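Local atomic coordinates of lipoprotein, putative (Bacillus anthracis, PDB entry 4NOH), a protein that is of unknown function but, as a putative lipoprotein of an uncharacterised lipoprotein family, may bind lipid. Residues A[3-9]-A[160-166]; A[24-30]-A[137-143]. Where two conformers were deposited one is given. Numbering follows the deposited sequence.

Interaction 1. Residues A[3-9]-A[160-166]; sequences ATGIVMY and VEEAHMV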
loop_
_atom_site.group_PDB
_atom_site.type_symbol
_atom_site.label_atom_id
_atom_site.label_comp_id
_atom_site.label_asym_id
_atom_site.label_seq_id
_atom_site.Cartn_x
_atom_site.Cartn_y
_atom_site.Cartn_z
ATOM N N ALA A 3 6.527 0.895 17.418
ATOM C CA ALA A 3 6.583 1.142 15.936
ATOM C C ALA A 3 7.350 2.438 15.632
ATOM O O ALA A 3 7.222 3.434 16.352
ATOM C CB ALA A 3 5.182 1.187 15.350
ATOM N N THR A 4 8.187 2.400 14.603
ATOM C CA THR A 4 8.971 3.565 14.211
ATOM C C THR A 4 8.762 3.880 12.737
ATOM O O THR A 4 9.408 4.751 12.182
ATOM C CB THR A 4 10.470 3.348 14.488
ATOM O OG1 THR A 4 10.879 2.114 13.888
ATOM C CG2 THR A 4 10.729 3.266 15.981
ATOM N N GLY A 5 7.853 3.165 12.080
ATOM C CA GLY A 5 7.570 3.453 10.708
ATOM C C GLY A 5 6.270 4.202 10.516
ATOM O O GLY A 5 5.333 4.072 11.298
ATOM N N ILE A 6 6.228 4.987 9.461
ATOM C CA ILE A 6 4.982 5.631 9.020
ATOM C C ILE A 6 4.767 5.294 7.551
ATOM O O ILE A 6 5.661 5.495 6.703
ATOM C CB ILE A 6 4.963 7.160 9.198
ATOM C CG1 ILE A 6 5.230 7.528 10.679
ATOM C CG2 ILE A 6 3.612 7.706 8.742
ATOM C CD1 ILE A 6 5.296 9.015 11.008
ATOM N N VAL A 7 3.605 4.741 7.244
ATOM C CA VAL A 7 3.172 4.532 5.864
ATOM C C VAL A 7 2.252 5.697 5.525
ATOM O O VAL A 7 1.361 6.025 6.305
ATOM C CB VAL A 7 2.447 3.194 5.646
ATOM C CG1 VAL A 7 1.811 3.122 4.255
ATOM C CG2 VAL A 7 3.409 2.024 5.845
HETATM N N MSE A 8 2.483 6.318 4.388
HETATM C CA MSE A 8 1.708 7.465 3.934
HETATM C C MSE A 8 1.264 7.241 2.513
HETATM O O MSE A 8 1.914 6.533 1.733
HETATM C CB MSE A 8 2.516 8.758 4.075
HETATM C CG MSE A 8 3.861 8.720 3.390
HETATM SE SE MSE A 8 5.030 10.203 4.005
HETATM C CE MSE A 8 5.707 9.283 5.589
ATOM N N TYR A 9 0.160 7.878 2.143
ATOM C CA TYR A 9 -0.444 7.692 0.857
ATOM C C TYR A 9 -0.837 9.015 0.295
ATOM O O TYR A 9 -1.366 9.857 1.008
ATOM C CB TYR A 9 -1.739 6.884 0.972
ATOM C CG TYR A 9 -1.648 5.577 1.715
ATOM C CD1 TYR A 9 -1.726 5.549 3.101
ATOM C CD2 TYR A 9 -1.546 4.366 1.040
ATOM C CE1 TYR A 9 -1.708 4.359 3.792
ATOM C CE2 TYR A 9 -1.511 3.148 1.726
ATOM C CZ TYR A 9 -1.577 3.155 3.109
ATOM O OH TYR A 9 -1.495 1.957 3.789
ATOM N N VAL A 160 -0.144 14.723 2.666
ATOM C CA VAL A 160 -0.563 13.372 2.319
ATOM C C VAL A 160 -2.017 13.168 2.714
ATOM O O VAL A 160 -2.541 13.848 3.608
ATOM C CB VAL A 160 0.309 12.298 2.955
ATOM C CG1 VAL A 160 1.736 12.454 2.474
ATOM C CG2 VAL A 160 0.230 12.324 4.463
ATOM N N GLU A 161 -2.648 12.233 1.993
ATOM C CA GLU A 161 -4.078 11.892 2.143
ATOM C C GLU A 161 -4.385 10.982 3.344
ATOM O O GLU A 161 -5.496 11.030 3.907
ATOM C CB GLU A 161 -4.576 11.236 0.841
ATOM C CG GLU A 161 -4.437 12.173 -0.364
ATOM C CD GLU A 161 -4.864 11.595 -1.696
ATOM O OE1 GLU A 161 -5.617 10.604 -1.737
ATOM O OE2 GLU A 161 -4.449 12.175 -2.727
ATOM N N GLU A 162 -3.402 10.165 3.735
ATOM C CA GLU A 162 -3.565 9.232 4.823
ATOM C C GLU A 162 -2.191 8.793 5.303
ATOM O O GLU A 162 -1.215 8.857 4.567
ATOM C CB GLU A 162 -4.366 8.022 4.319
ATOM C CG GLU A 162 -4.675 6.957 5.366
ATOM C CD GLU A 162 -5.428 7.491 6.578
ATOM O OE1 GLU A 162 -6.647 7.230 6.691
ATOM O OE2 GLU A 162 -4.823 8.217 7.407
ATOM N N ALA A 163 -2.117 8.412 6.573
ATOM C CA ALA A 163 -0.878 7.956 7.170
ATOM C C ALA A 163 -1.186 7.118 8.386
ATOM O O ALA A 163 -2.184 7.330 9.057
ATOM C CB ALA A 163 0.020 9.131 7.545
ATOM N N HIS A 164 -0.327 6.135 8.660
ATOM C CA HIS A 164 -0.481 5.291 9.828
ATOM C C HIS A 164 0.855 4.780 10.313
ATOM O O HIS A 164 1.816 4.663 9.529
ATOM C CB HIS A 164 -1.518 4.151 9.626
ATOM C CG HIS A 164 -1.287 3.257 8.439
ATOM N ND1 HIS A 164 -1.400 1.888 8.526
ATOM C CD2 HIS A 164 -1.054 3.528 7.134
ATOM C CE1 HIS A 164 -1.227 1.354 7.324
ATOM N NE2 HIS A 164 -1.046 2.330 6.460
HETATM N N MSE A 165 0.908 4.470 11.603
HETATM C CA MSE A 165 2.100 3.928 12.225
HETATM C C MSE A 165 2.179 2.459 11.938
HETATM O O MSE A 165 1.177 1.719 12.055
HETATM C CB MSE A 165 2.031 4.056 13.742
HETATM C CG MSE A 165 1.973 5.519 14.176
HETATM SE SE MSE A 165 3.711 6.431 14.044
HETATM C CE MSE A 165 4.998 5.111 14.726
ATOM N N VAL A 166 3.387 1.999 11.652
ATOM C CA VAL A 166 3.590 0.613 11.347
ATOM C C VAL A 166 4.874 0.082 11.950
ATOM O O VAL A 166 5.813 0.830 12.182
ATOM C CB VAL A 166 3.638 0.377 9.809
ATOM C CG1 VAL A 166 2.394 0.934 9.116
ATOM C CG2 VAL A 166 4.901 0.972 9.165
#
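Strand 162-166 runs antiparallel to strand 5-9 and ends one side of a large mixed sheet. Val160 sets its branched side chain against Met8, CG1 to CB 4.1 Å. Next comes a classic beta bulge: Glu161 and Glu162 both face Tyr9, whose O accepts from Glu161 N at 2.9 Å and weakly from Glu162 N at 3.4 Å. The carboxylate of Glu161, at the exposed margin, pairs with Lys135, while OE2 of Glu162 takes its own strand's Ala163 N at 2.8 Å and also forms a salt bridge with Lys155. Ala163 forms a non-hydrogen-bonded pair with Met8, and its small methyl fits beside Met8 CB, 4.3 Å from Ala163 CB. His164 and Val7 exchange two backbone hydrogen bonds, N to O 2.9 Å each way, and His164 NE2 meets Tyr9 OH at 2.7 Å, a hydrogen bond suited to two buried polar rings. Selenomethionine Met165, long and flexible, brings SE to 3.9 Å from Ile6 CG1. Val166 closes the ladder opposite Gly5, where a CB would clash with Val166 CG2. Ile6, Met8, Ala163 and Met165 share the face packed by helices 12-21 and 150-156, and strand 134-142 flanks strand 5-10 on its other edge.

Interaction 2. Residues A[24-30]-A[137-143]; sequences DKIESQN and IGLASFK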
loop_
_atom_site.group_PDB
_atom_site.type_symbol
_atom_site.label_atom_id
_atom_site.label_comp_id
_atom_site.label_asym_id
_atom_site.label_seq_id
_atom_site.Cartn_x
_atom_site.Cartn_y
_atom_site.Cartn_z
ATOM N N ASP A 24 16.134 14.565 8.082
ATOM C CA ASP A 24 17.186 14.309 9.070
ATOM C C ASP A 24 16.724 13.354 10.186
ATOM O O ASP A 24 17.553 12.800 10.900
ATOM C CB ASP A 24 17.705 15.623 9.663
ATOM C CG ASP A 24 16.598 16.505 10.167
ATOM O OD1 ASP A 24 15.707 16.891 9.374
ATOM O OD2 ASP A 24 16.621 16.840 11.359
ATOM N N LYS A 25 15.406 13.161 10.307
ATOM C CA LYS A 25 14.797 12.250 11.304
ATOM C C LYS A 25 14.547 10.828 10.778
ATOM O O LYS A 25 14.283 9.895 11.548
ATOM C CB LYS A 25 13.456 12.811 11.765
ATOM C CG LYS A 25 13.595 14.189 12.368
ATOM C CD LYS A 25 14.352 14.080 13.663
ATOM C CE LYS A 25 13.404 13.857 14.825
ATOM N NZ LYS A 25 12.699 15.139 15.123
ATOM N N ILE A 26 14.616 10.689 9.461
ATOM C CA ILE A 26 14.351 9.435 8.752
ATOM C C ILE A 26 15.615 8.658 8.425
ATOM O O ILE A 26 16.600 9.229 7.945
ATOM C CB ILE A 26 13.582 9.774 7.449
ATOM C CG1 ILE A 26 12.196 10.284 7.838
ATOM C CG2 ILE A 26 13.489 8.566 6.523
ATOM C CD1 ILE A 26 11.360 10.860 6.720
ATOM N N GLU A 27 15.624 7.375 8.744
ATOM C CA GLU A 27 16.775 6.555 8.412
ATOM C C GLU A 27 16.621 5.829 7.114
ATOM O O GLU A 27 17.620 5.487 6.493
ATOM C CB GLU A 27 17.105 5.575 9.527
ATOM C CG GLU A 27 16.046 4.559 9.867
ATOM C CD GLU A 27 16.498 3.648 10.999
ATOM O OE1 GLU A 27 17.483 3.998 11.685
ATOM O OE2 GLU A 27 15.856 2.593 11.200
ATOM N N SER A 28 15.400 5.521 6.713
ATOM C CA SER A 28 15.202 4.899 5.428
ATOM C C SER A 28 13.842 5.207 4.877
ATOM O O SER A 28 12.938 5.525 5.621
ATOM C CB SER A 28 15.403 3.394 5.473
ATOM O OG SER A 28 14.396 2.737 6.188
ATOM N N GLN A 29 13.697 5.105 3.575
ATOM C CA GLN A 29 12.392 5.302 2.984
ATOM C C GLN A 29 12.277 4.535 1.703
ATOM O O GLN A 29 13.256 4.211 1.055
ATOM C CB GLN A 29 12.098 6.785 2.797
ATOM C CG GLN A 29 13.001 7.459 1.815
ATOM C CD GLN A 29 12.975 8.996 1.886
ATOM O OE1 GLN A 29 12.800 9.674 0.872
ATOM N NE2 GLN A 29 13.143 9.526 3.051
ATOM N N ASN A 30 11.044 4.232 1.362
ATOM C CA ASN A 30 10.692 3.476 0.183
ATOM C C ASN A 30 9.479 4.142 -0.447
ATOM O O ASN A 30 8.548 4.561 0.257
ATOM C CB ASN A 30 10.370 2.004 0.521
ATOM C CG ASN A 30 11.516 1.273 1.181
ATOM O OD1 ASN A 30 11.754 1.415 2.377
ATOM N ND2 ASN A 30 12.182 0.419 0.417
ATOM N N ILE A 137 2.691 5.329 -2.403
ATOM C CA ILE A 137 2.677 4.759 -1.088
ATOM C C ILE A 137 4.088 4.891 -0.599
ATOM O O ILE A 137 5.007 4.325 -1.180
ATOM C CB ILE A 137 2.313 3.259 -1.102
ATOM C CG1 ILE A 137 0.953 3.000 -1.767
ATOM C CG2 ILE A 137 2.370 2.664 0.297
ATOM C CD1 ILE A 137 0.887 1.647 -2.418
ATOM N N GLY A 138 4.264 5.646 0.470
ATOM C CA GLY A 138 5.570 5.864 1.026
ATOM C C GLY A 138 5.735 5.246 2.392
ATOM O O GLY A 138 4.830 5.269 3.215
ATOM N N LEU A 139 6.863 4.611 2.621
ATOM C CA LEU A 139 7.227 4.081 3.901
ATOM C C LEU A 139 8.424 4.877 4.386
ATOM O O LEU A 139 9.422 4.946 3.708
ATOM C CB LEU A 139 7.588 2.590 3.828
ATOM C CG LEU A 139 8.219 2.053 5.106
ATOM C CD1 LEU A 139 7.233 2.136 6.266
ATOM C CD2 LEU A 139 8.775 0.635 4.945
ATOM N N ALA A 140 8.317 5.496 5.547
ATOM C CA ALA A 140 9.445 6.187 6.176
ATOM C C ALA A 140 9.764 5.504 7.511
ATOM O O ALA A 140 8.881 5.367 8.376
ATOM C CB ALA A 140 9.107 7.633 6.416
ATOM N N SER A 141 10.995 5.060 7.675
ATOM C CA SER A 141 11.439 4.426 8.903
ATOM C C SER A 141 12.230 5.475 9.674
ATOM O O SER A 141 13.236 5.971 9.193
ATOM C CB SER A 141 12.254 3.173 8.578
ATOM O OG SER A 141 11.488 2.249 7.782
ATOM N N PHE A 142 11.749 5.846 10.860
ATOM C CA PHE A 142 12.366 6.904 11.641
ATOM C C PHE A 142 13.448 6.396 12.573
ATOM O O PHE A 142 13.374 5.267 13.066
ATOM C CB PHE A 142 11.280 7.664 12.410
ATOM C CG PHE A 142 10.420 8.523 11.524
ATOM C CD1 PHE A 142 9.421 7.960 10.729
ATOM C CD2 PHE A 142 10.646 9.895 11.439
ATOM C CE1 PHE A 142 8.668 8.761 9.888
ATOM C CE2 PHE A 142 9.877 10.700 10.617
ATOM C CZ PHE A 142 8.907 10.130 9.821
ATOM N N LYS A 143 14.459 7.226 12.791
ATOM C CA LYS A 143 15.548 6.885 13.693
ATOM C C LYS A 143 15.016 6.627 15.087
ATOM O O LYS A 143 15.474 5.709 15.779
ATOM C CB LYS A 143 16.597 7.999 13.734
ATOM C CG LYS A 143 17.283 8.243 12.395
ATOM C CD LYS A 143 18.161 9.471 12.436
ATOM C CE LYS A 143 18.669 9.819 11.053
ATOM N NZ LYS A 143 19.501 11.060 11.096
HETATM O O HOH W 1 12.506 2.833 11.947
HETATM O O HOH W 2 11.725 2.573 4.894
#
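An antiparallel beta ladder with a classic bulge joins segments 24-30 and 137-143, and the three residues that bury most in it, Lys143, Ser141 and Asn30, mark its two ends and its irregular middle. Lys143 lies just past the end of strand 137-142. Its N donates to Lys25 O at 2.9 Å. Lys143 CG lies 3.9 Å from Glu27 CB, and the extended chain carries Lys143 NZ to Asp24 O at 2.6 Å. A long, flexible lysine suits this exposed place, since its aliphatic part can pack while the ammonium reaches a backbone carbonyl.

Ser141 faces the bulge. Its O receives Glu27 N at 2.8 Å and, weakly, Ser28 N at 3.3 Å, so the extra residue shifts the register by one and the chain turns a corner at Glu27. Before the bulge, Ile26 and Phe142 form a non-hydrogen-bonded pair; Ile26 CG1 sits over the face of the phenyl ring, 3.9 Å from its centroid, in a CH-pi contact, and Ile26 CD1 touches Ala140 CB at 3.9 Å. These apolar groups belong to the side covered by helices 12-21 and 150-156.

Beyond the bulge the pairing is regular. Asn30 and Leu139 exchange two backbone hydrogen bonds, N to O 2.9 Å in each direction. Asn30, Ser28, Ser141 and the buried Leu139 share one face, where two small hydroxyls and an amide suit the gathering of polar groups round one solvent molecule: water 2 donates to Asn30 OD1 at 2.8 Å and also hydrogen-bonds Ser28 OG at 3.0 Å and Ser141 OG at 2.9 Å.

In the fold
Both ladders belong to one mixed sheet and meet where strands 5-10 and 134-142 run side by side: Met8 O lies 2.8 Å from Gly138 N and Ile6 N 2.9 Å from Ala140 O, both probable hydrogen bonds. Interaction 1 joins segments near the two ends of the chain and is mostly buried; interaction 2 lies farther from the centre and is partly exposed. Both rest on backbone hydrogen bonds and a classic bulge; their side chains differ, with a ring-to-ring polar bond in the buried contact, water and an exposed lysine in the other. Their apolar faces merge where Ile6 CD1 packs 3.6 Å from Phe142 CE1, against helix 150-156, while Met8 and Ala140 meet helix 12-21.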